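Local coordinates for protein ApRick protease (Rickettsia conorii, PDB 5C9B) that is probably an aspartic endopeptidase of the retropepsin type, seen here as the C-terminal protease part of a longer membrane protein, at residues B[18-23]-B[33-38]; B[41-46]-B[104-109]. All coordinates share one frame; numbering follows the deposited sequence.

Contact 1 of 2, residues B[18-23]-B[33-38]; sequences DGHFYI and KFMVDT
M35, a selenomethionine, reaches H20 and Y22 because its CG stands opposite the backbone N (chi1 -171°) and the chain then runs straight before bending only at chi3 (68°). H20 and Y22 both turn their rings back beside their own backbone N, and SE of M35 touches the two. SE sits over one face of the H20 imidazole, 3.7 Å from the ring centroid and 14° off the normal. To the Y22 ring it is oblique, a Met-aromatic contact, and CG of M35 comes within 3.5 Å of Y22 CE2. D18 fixes the imidazole: OD2 takes the ND1 hydrogen of H20 at 2.8 Å from above the carboxylate plane, while OD1 accepts the backbone N of H20 in an Asx turn.

The backbones pair antiparallel. V36 N gives a nearly straight hydrogen bond to F21 O (3.0 Å), and I23 and F34 form a hydrogen-bonded pair, I23 N to F34 O at 3.0 Å and F34 N to I23 O at 2.8 Å. A water stands in for the second hydrogen bond of the F21/V36 pair, accepting from F21 N and donating to V36 O. Away from Y22 and M35, V36 CG2 packs on F21 CB at 3.9 Å, and I23 O lies at the edge of the F34 ring.

This is the beta hairpin of strands 22-27 and 30-36. Strand 104-106 runs parallel on the far side of 30-36, strand 73-84 pairs with 22-27, and I13 of strand 2-14 packs against F21 and I23.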
ATOM      1  N   ASP B  18      -5.663   0.126  31.858  1.00 62.01           N
ATOM      2  CA  ASP B  18      -5.284  -1.108  32.556  1.00 43.57           C
ATOM      3  C   ASP B  18      -4.056  -1.761  31.898  1.00 54.83           C
ATOM      4  O   ASP B  18      -3.624  -2.762  32.358  1.00 47.15           O
ATOM      5  CB  ASP B  18      -6.452  -2.084  32.554  1.00 47.24           C
ATOM      6  CG  ASP B  18      -6.803  -2.623  31.142  1.00 53.40           C
ATOM      7  OD1 ASP B  18      -6.536  -1.964  30.133  1.00 49.17           O
ATOM      8  OD2 ASP B  18      -7.379  -3.711  31.033  1.00 51.57           O
ATOM      9  N   GLY B  19      -3.559  -1.228  30.777  1.00 44.17           N
ATOM     10  CA  GLY B  19      -2.502  -1.851  30.002  1.00 39.48           C
ATOM     11  C   GLY B  19      -2.836  -2.770  28.813  1.00 46.10           C
ATOM     12  O   GLY B  19      -1.924  -3.267  28.126  1.00 38.34           O
ATOM     13  N   HIS B  20      -4.118  -2.968  28.546  1.00 42.93           N
ATOM     14  CA  HIS B  20      -4.589  -3.919  27.567  1.00 49.57           C
ATOM     15  C   HIS B  20      -5.298  -3.219  26.401  1.00 44.49           C
ATOM     16  O   HIS B  20      -5.905  -2.143  26.543  1.00 42.88           O
ATOM     17  CB  HIS B  20      -5.610  -4.887  28.206  1.00 52.54           C
ATOM     18  CG  HIS B  20      -5.049  -5.777  29.272  1.00 54.30           C
ATOM     19  ND1 HIS B  20      -5.366  -5.636  30.604  1.00 60.02           N
ATOM     20  CD2 HIS B  20      -4.257  -6.869  29.194  1.00 54.52           C
ATOM     21  CE1 HIS B  20      -4.749  -6.570  31.304  1.00 61.65           C
ATOM     22  NE2 HIS B  20      -4.082  -7.339  30.469  1.00 55.95           N
ATOM     23  N   PHE B  21      -5.254  -3.882  25.264  1.00 43.42           N
ATOM     24  CA  PHE B  21      -5.978  -3.473  24.080  1.00 44.27           C
ATOM     25  C   PHE B  21      -7.292  -4.248  24.022  1.00 43.78           C
ATOM     26  O   PHE B  21      -7.323  -5.448  24.297  1.00 40.79           O
ATOM     27  CB  PHE B  21      -5.154  -3.810  22.857  1.00 41.89           C
ATOM     28  CG  PHE B  21      -3.883  -3.034  22.764  1.00 45.19           C
ATOM     29  CD1 PHE B  21      -3.908  -1.711  22.410  1.00 47.34           C
ATOM     30  CD2 PHE B  21      -2.664  -3.637  23.019  1.00 45.91           C
ATOM     31  CE1 PHE B  21      -2.739  -0.997  22.296  1.00 47.34           C
ATOM     32  CE2 PHE B  21      -1.486  -2.923  22.948  1.00 40.93           C
ATOM     33  CZ  PHE B  21      -1.534  -1.603  22.575  1.00 51.30           C
ATOM     34  N   TYR B  22      -8.383  -3.586  23.688  1.00 37.80           N
ATOM     35  CA  TYR B  22      -9.627  -4.310  23.546  1.00 41.95           C
ATOM     36  C   TYR B  22     -10.178  -4.041  22.175  1.00 42.26           C
ATOM     37  O   TYR B  22     -10.014  -2.959  21.655  1.00 53.48           O
ATOM     38  CB  TYR B  22     -10.622  -3.828  24.562  1.00 39.15           C
ATOM     39  CG  TYR B  22     -10.220  -4.080  25.959  1.00 37.69           C
ATOM     40  CD1 TYR B  22      -9.419  -3.177  26.662  1.00 41.45           C
ATOM     41  CD2 TYR B  22     -10.689  -5.201  26.628  1.00 42.84           C
ATOM     42  CE1 TYR B  22      -9.061  -3.418  27.982  1.00 39.15           C
ATOM     43  CE2 TYR B  22     -10.313  -5.431  27.928  1.00 43.38           C
ATOM     44  CZ  TYR B  22      -9.518  -4.525  28.597  1.00 35.73           C
ATOM     45  OH  TYR B  22      -9.207  -4.820  29.906  1.00 38.33           O
ATOM     46  N   ILE B  23     -10.818  -5.033  21.579  1.00 50.33           N
ATOM     47  CA  ILE B  23     -11.344  -4.887  20.205  1.00 53.48           C
ATOM     48  C   ILE B  23     -12.478  -5.850  20.027  1.00 49.55           C
ATOM     49  O   ILE B  23     -12.468  -6.947  20.598  1.00 56.53           O
ATOM     50  CB  ILE B  23     -10.256  -5.129  19.118  1.00 67.49           C
ATOM     51  CG1 ILE B  23     -10.767  -4.845  17.683  1.00 90.36           C
ATOM     52  CG2 ILE B  23      -9.686  -6.527  19.184  1.00 51.64           C
ATOM     53  CD1 ILE B  23     -10.856  -3.360  17.267  1.00 73.92           C
ATOM     54  N   LYS B  33     -16.696  -9.291  22.172  1.00 50.71           N
ATOM     55  CA  LYS B  33     -15.685  -8.348  22.683  1.00 46.59           C
ATOM     56  C   LYS B  33     -14.435  -9.154  23.050  1.00 51.26           C
ATOM     57  O   LYS B  33     -14.523 -10.188  23.700  1.00 42.97           O
ATOM     58  CB  LYS B  33     -16.217  -7.626  23.919  1.00 70.90           C
ATOM     59  CG  LYS B  33     -17.363  -6.642  23.721  1.00 81.61           C
ATOM     60  CD  LYS B  33     -17.866  -6.171  25.091  1.00112.81           C
ATOM     61  CE  LYS B  33     -18.101  -4.662  25.204  1.00132.66           C
ATOM     62  NZ  LYS B  33     -16.992  -3.774  24.730  1.00132.74           N
ATOM     63  N   PHE B  34     -13.267  -8.683  22.653  1.00 43.25           N
ATOM     64  CA  PHE B  34     -12.066  -9.364  23.010  1.00 39.20           C
ATOM     65  C   PHE B  34     -11.090  -8.483  23.742  1.00 45.69           C
ATOM     66  O   PHE B  34     -11.032  -7.257  23.520  1.00 43.66           O
ATOM     67  CB  PHE B  34     -11.366  -9.852  21.741  1.00 40.20           C
ATOM     68  CG  PHE B  34     -12.078 -10.970  21.054  1.00 39.93           C
ATOM     69  CD1 PHE B  34     -11.918 -12.264  21.459  1.00 40.71           C
ATOM     70  CD2 PHE B  34     -12.881 -10.727  19.991  1.00 43.32           C
ATOM     71  CE1 PHE B  34     -12.588 -13.293  20.836  1.00 38.75           C
ATOM     72  CE2 PHE B  34     -13.517 -11.766  19.331  1.00 51.76           C
ATOM     73  CZ  PHE B  34     -13.359 -13.042  19.747  1.00 39.63           C
HETATM   74  N   MSE B  35     -10.253  -9.129  24.546  1.00 39.91           N
HETATM   75  CA  MSE B  35      -9.078  -8.490  25.039  1.00 41.15           C
HETATM   76  C   MSE B  35      -7.937  -9.139  24.319  1.00 45.87           C
HETATM   77  O   MSE B  35      -7.914 -10.320  24.189  1.00 45.57           O
HETATM   78  CB  MSE B  35      -9.031  -8.733  26.531  1.00 39.43           C
HETATM   79  CG  MSE B  35      -7.925  -7.903  27.146  1.00 50.79           C
HETATM   80 SE   MSE B  35      -7.934  -7.996  29.126  1.00 59.82          SE
HETATM   81  CE  MSE B  35      -7.428  -9.876  29.416  1.00 72.15           C
ATOM     82  N   VAL B  36      -6.953  -8.363  23.878  1.00 42.71           N
ATOM     83  CA  VAL B  36      -5.823  -8.914  23.157  1.00 41.80           C
ATOM     84  C   VAL B  36      -4.846  -9.519  24.127  1.00 49.36           C
ATOM     85  O   VAL B  36      -4.549  -8.896  25.157  1.00 42.11           O
ATOM     86  CB  VAL B  36      -5.074  -7.803  22.380  1.00 46.46           C
ATOM     87  CG1 VAL B  36      -3.695  -8.278  21.881  1.00 47.03           C
ATOM     88  CG2 VAL B  36      -5.925  -7.310  21.213  1.00 50.28           C
ATOM     89  N   ASP B  37      -4.326 -10.698  23.777  1.00 44.95           N
ATOM     90  CA  ASP B  37      -3.317 -11.389  24.574  1.00 45.41           C
ATOM     91  C   ASP B  37      -2.161 -11.865  23.648  1.00 48.12           C
ATOM     92  O   ASP B  37      -2.322 -12.787  22.871  1.00 53.53           O
ATOM     93  CB  ASP B  37      -3.943 -12.545  25.373  1.00 50.38           C
ATOM     94  CG  ASP B  37      -2.918 -13.234  26.355  1.00 53.60           C
ATOM     95  OD1 ASP B  37      -1.770 -12.734  26.486  1.00 80.82           O
ATOM     96  OD2 ASP B  37      -3.267 -14.264  26.994  1.00 71.70           O
ATOM     97  N   THR B  38      -1.033 -11.158  23.711  1.00 52.93           N
ATOM     98  CA  THR B  38       0.190 -11.460  22.956  1.00 61.00           C
ATOM     99  C   THR B  38       0.822 -12.778  23.385  1.00 56.10           C
ATOM    100  O   THR B  38       1.574 -13.407  22.623  1.00 77.54           O
ATOM    101  CB  THR B  38       1.253 -10.381  23.185  1.00 57.47           C
ATOM    102  OG1 THR B  38       1.353 -10.092  24.596  1.00 70.47           O
ATOM    103  CG2 THR B  38       0.895  -9.156  22.471  1.00 66.61           C
TER
HETATM  104  O   HOH W   1      -3.730  -6.486  25.626  1.00 48.02           O

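Contact 2 of 2, residues B[41-46]-B[104-109]; sequences SDIALT and SLLGMS
The psi-shaped motif of aspartic proteases accounts for this pairing: strand 104-106, which leads into G107 with the hydrophobic-hydrophobic-glycine sequence usual in the family, threads between two strands joined by the Asp-Thr-Gly loop, and strand 43-45 is the one met here. The two short strands run antiparallel, 173° apart. A44 and L105 form the single bridge, with A44 N to L105 O at 3.0 Å and L105 N to A44 O at 2.9 Å. Their CB atoms lie 4.1 Å apart on one face, while on the other I43 and L106 run alongside each other in the same direction and meet through their CD1 methyls at 3.9 Å.

Beyond the bridge a side chain takes over from the backbone. S104 holds OG beside its own backbone N (chi1 -63°), where it accepts the N-H of T46 at 3.2 Å. The same hydroxyl is hydrogen-bonded to D49, and T46 OG1 caps D49 N, so the start of helix 47-52 is tied to strand 104-106. At the opposite end S41 O receives S109 N at 3.0 Å, the donor standing 40° out of the carbonyl plane. With no side chain at G107, that carbonyl also comes within 3.2 Å of G107 CA. G107 is the N-cap of helix 108-111, and S41 O thus meets the first turn of that helix.

Strand 30-36 flanks strand 104-106 in parallel, F34 packing on I43, S104 and L106. Strand 88-97 runs parallel to 43-45, and its H95 is hydrogen-bonded to D42 OD2.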
ATOM      1  N   SER B  41      -1.792 -17.852  21.515  1.00 41.82           N
ATOM      2  CA  SER B  41      -1.750 -18.068  20.107  1.00 58.34           C
ATOM      3  C   SER B  41      -3.205 -17.995  19.555  1.00 53.40           C
ATOM      4  O   SER B  41      -3.603 -17.041  18.916  1.00 72.40           O
ATOM      5  CB  SER B  41      -1.088 -19.420  19.824  1.00 48.09           C
ATOM      6  OG  SER B  41      -1.770 -20.472  20.532  1.00 64.53           O
ATOM      7  N   ASP B  42      -3.889 -19.103  19.710  1.00 54.84           N
ATOM      8  CA  ASP B  42      -5.301 -19.353  19.508  1.00 48.77           C
ATOM      9  C   ASP B  42      -6.288 -18.340  20.137  1.00 52.35           C
ATOM     10  O   ASP B  42      -5.948 -17.673  21.100  1.00 53.50           O
ATOM     11  CB  ASP B  42      -5.442 -20.554  20.434  1.00 62.55           C
ATOM     12  CG  ASP B  42      -6.384 -21.475  19.988  1.00 71.94           C
ATOM     13  OD1 ASP B  42      -6.689 -21.411  18.775  1.00 94.61           O
ATOM     14  OD2 ASP B  42      -6.783 -22.284  20.849  1.00 62.49           O
ATOM     15  N   ILE B  43      -7.526 -18.285  19.674  1.00 51.00           N
ATOM     16  CA  ILE B  43      -8.593 -17.542  20.393  1.00 43.08           C
ATOM     17  C   ILE B  43      -9.140 -18.336  21.581  1.00 47.59           C
ATOM     18  O   ILE B  43      -9.394 -19.504  21.451  1.00 54.71           O
ATOM     19  CB  ILE B  43      -9.776 -17.248  19.466  1.00 42.44           C
ATOM     20  CG1 ILE B  43      -9.434 -16.068  18.586  1.00 44.59           C
ATOM     21  CG2 ILE B  43     -11.032 -16.949  20.240  1.00 50.55           C
ATOM     22  CD1 ILE B  43     -10.482 -15.713  17.556  1.00 50.26           C
ATOM     23  N   ALA B  44      -9.339 -17.678  22.732  1.00 45.39           N
ATOM     24  CA  ALA B  44      -9.889 -18.331  23.922  1.00 39.57           C
ATOM     25  C   ALA B  44     -11.230 -17.758  24.197  1.00 39.07           C
ATOM     26  O   ALA B  44     -11.313 -16.638  24.633  1.00 41.58           O
ATOM     27  CB  ALA B  44      -8.975 -18.140  25.135  1.00 34.97           C
ATOM     28  N   LEU B  45     -12.288 -18.499  23.878  1.00 49.92           N
ATOM     29  CA  LEU B  45     -13.667 -18.020  24.098  1.00 49.02           C
ATOM     30  C   LEU B  45     -14.195 -18.442  25.460  1.00 38.11           C
ATOM     31  O   LEU B  45     -13.909 -19.537  25.927  1.00 48.41           O
ATOM     32  CB  LEU B  45     -14.604 -18.632  23.095  1.00 49.01           C
ATOM     33  CG  LEU B  45     -14.625 -18.241  21.665  1.00 50.37           C
ATOM     34  CD1 LEU B  45     -15.642 -19.142  21.002  1.00 54.75           C
ATOM     35  CD2 LEU B  45     -15.027 -16.797  21.518  1.00 53.45           C
ATOM     36  N   THR B  46     -14.953 -17.568  26.103  1.00 45.04           N
ATOM     37  CA  THR B  46     -15.624 -17.896  27.394  1.00 44.11           C
ATOM     38  C   THR B  46     -16.763 -18.754  26.994  1.00 47.89           C
ATOM     39  O   THR B  46     -17.151 -18.758  25.817  1.00 49.31           O
ATOM     40  CB  THR B  46     -16.218 -16.657  28.082  1.00 42.67           C
ATOM     41  OG1 THR B  46     -17.063 -15.912  27.165  1.00 38.19           O
ATOM     42  CG2 THR B  46     -15.101 -15.749  28.525  1.00 41.54           C
ATOM     43  N   SER B 104     -13.279 -12.822  26.381  1.00 45.93           N
ATOM     44  CA  SER B 104     -12.618 -13.716  25.458  1.00 41.66           C
ATOM     45  C   SER B 104     -11.327 -13.049  25.013  1.00 41.15           C
ATOM     46  O   SER B 104     -11.209 -11.828  25.033  1.00 40.76           O
ATOM     47  CB  SER B 104     -13.529 -14.039  24.266  1.00 43.64           C
ATOM     48  OG  SER B 104     -14.712 -14.722  24.714  1.00 44.94           O
ATOM     49  N   LEU B 105     -10.358 -13.878  24.649  1.00 38.11           N
ATOM     50  CA  LEU B 105      -9.005 -13.441  24.316  1.00 40.87           C
ATOM     51  C   LEU B 105      -8.680 -13.710  22.853  1.00 47.57           C
ATOM     52  O   LEU B 105      -8.982 -14.772  22.289  1.00 47.64           O
ATOM     53  CB  LEU B 105      -7.997 -14.187  25.160  1.00 37.80           C
ATOM     54  CG  LEU B 105      -8.096 -14.085  26.692  1.00 48.37           C
ATOM     55  CD1 LEU B 105      -6.987 -14.851  27.409  1.00 47.38           C
ATOM     56  CD2 LEU B 105      -7.995 -12.651  27.138  1.00 47.43           C
ATOM     57  N   LEU B 106      -8.027 -12.743  22.256  1.00 47.83           N
ATOM     58  CA  LEU B 106      -7.623 -12.791  20.863  1.00 40.46           C
ATOM     59  C   LEU B 106      -6.113 -12.923  20.875  1.00 40.30           C
ATOM     60  O   LEU B 106      -5.442 -12.044  21.418  1.00 36.53           O
ATOM     61  CB  LEU B 106      -7.943 -11.444  20.291  1.00 39.81           C
ATOM     62  CG  LEU B 106      -7.861 -11.332  18.812  1.00 55.99           C
ATOM     63  CD1 LEU B 106      -8.977 -12.206  18.298  1.00 69.64           C
ATOM     64  CD2 LEU B 106      -8.104  -9.882  18.435  1.00 58.07           C
ATOM     65  N   GLY B 107      -5.580 -13.966  20.258  1.00 51.52           N
ATOM     66  CA  GLY B 107      -4.146 -14.196  20.223  1.00 48.66           C
ATOM     67  C   GLY B 107      -3.483 -13.894  18.915  1.00 48.61           C
ATOM     68  O   GLY B 107      -4.071 -13.304  18.039  1.00 51.19           O
HETATM   69  N   MSE B 108      -2.231 -14.328  18.808  1.00 52.05           N
HETATM   70  CA  MSE B 108      -1.367 -13.963  17.726  1.00 44.09           C
HETATM   71  C   MSE B 108      -1.664 -14.663  16.434  1.00 50.08           C
HETATM   72  O   MSE B 108      -1.393 -14.129  15.370  1.00 64.32           O
HETATM   73  CB  MSE B 108       0.050 -14.387  18.113  1.00 57.39           C
HETATM   74  CG  MSE B 108       0.642 -13.560  19.256  1.00 72.75           C
HETATM   75 SE   MSE B 108       0.649 -11.625  18.824  1.00 90.43          SE
HETATM   76  CE  MSE B 108      -0.863 -11.037  19.911  1.00102.14           C
ATOM     77  N   SER B 109      -2.179 -15.877  16.495  1.00 49.34           N
ATOM     78  CA  SER B 109      -2.497 -16.633  15.276  1.00 42.45           C
ATOM     79  C   SER B 109      -3.481 -15.853  14.395  1.00 50.09           C
ATOM     80  O   SER B 109      -3.435 -15.967  13.222  1.00 64.41           O
ATOM     81  CB  SER B 109      -3.124 -17.990  15.639  1.00 46.99           C
ATOM     82  OG  SER B 109      -2.441 -18.609  16.740  1.00 69.43           O
TER

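Overall arrangement
Strand 104-106 joins the two contacts: it pairs with strand 30-36 of contact 1 through M35 N to S104 O and D37 N to L106 O, both about 2.9 Å and probable hydrogen bonds, and with strand 43-45 in contact 2. Contact 2 lies nearer the middle of the chain, its centre about 5 Å from the chain centre against about 10 Å for contact 1. Contact 1 mixes a buried apolar face with a more open one of aromatic rings and selenium; contact 2 relies more on serine hydroxyl and helix-start bonds. Segment 33-38 of contact 1 ends in D37 and T38, the first two residues of the Asp-Thr-Gly signature, and contact 2 opens just after it, at S41.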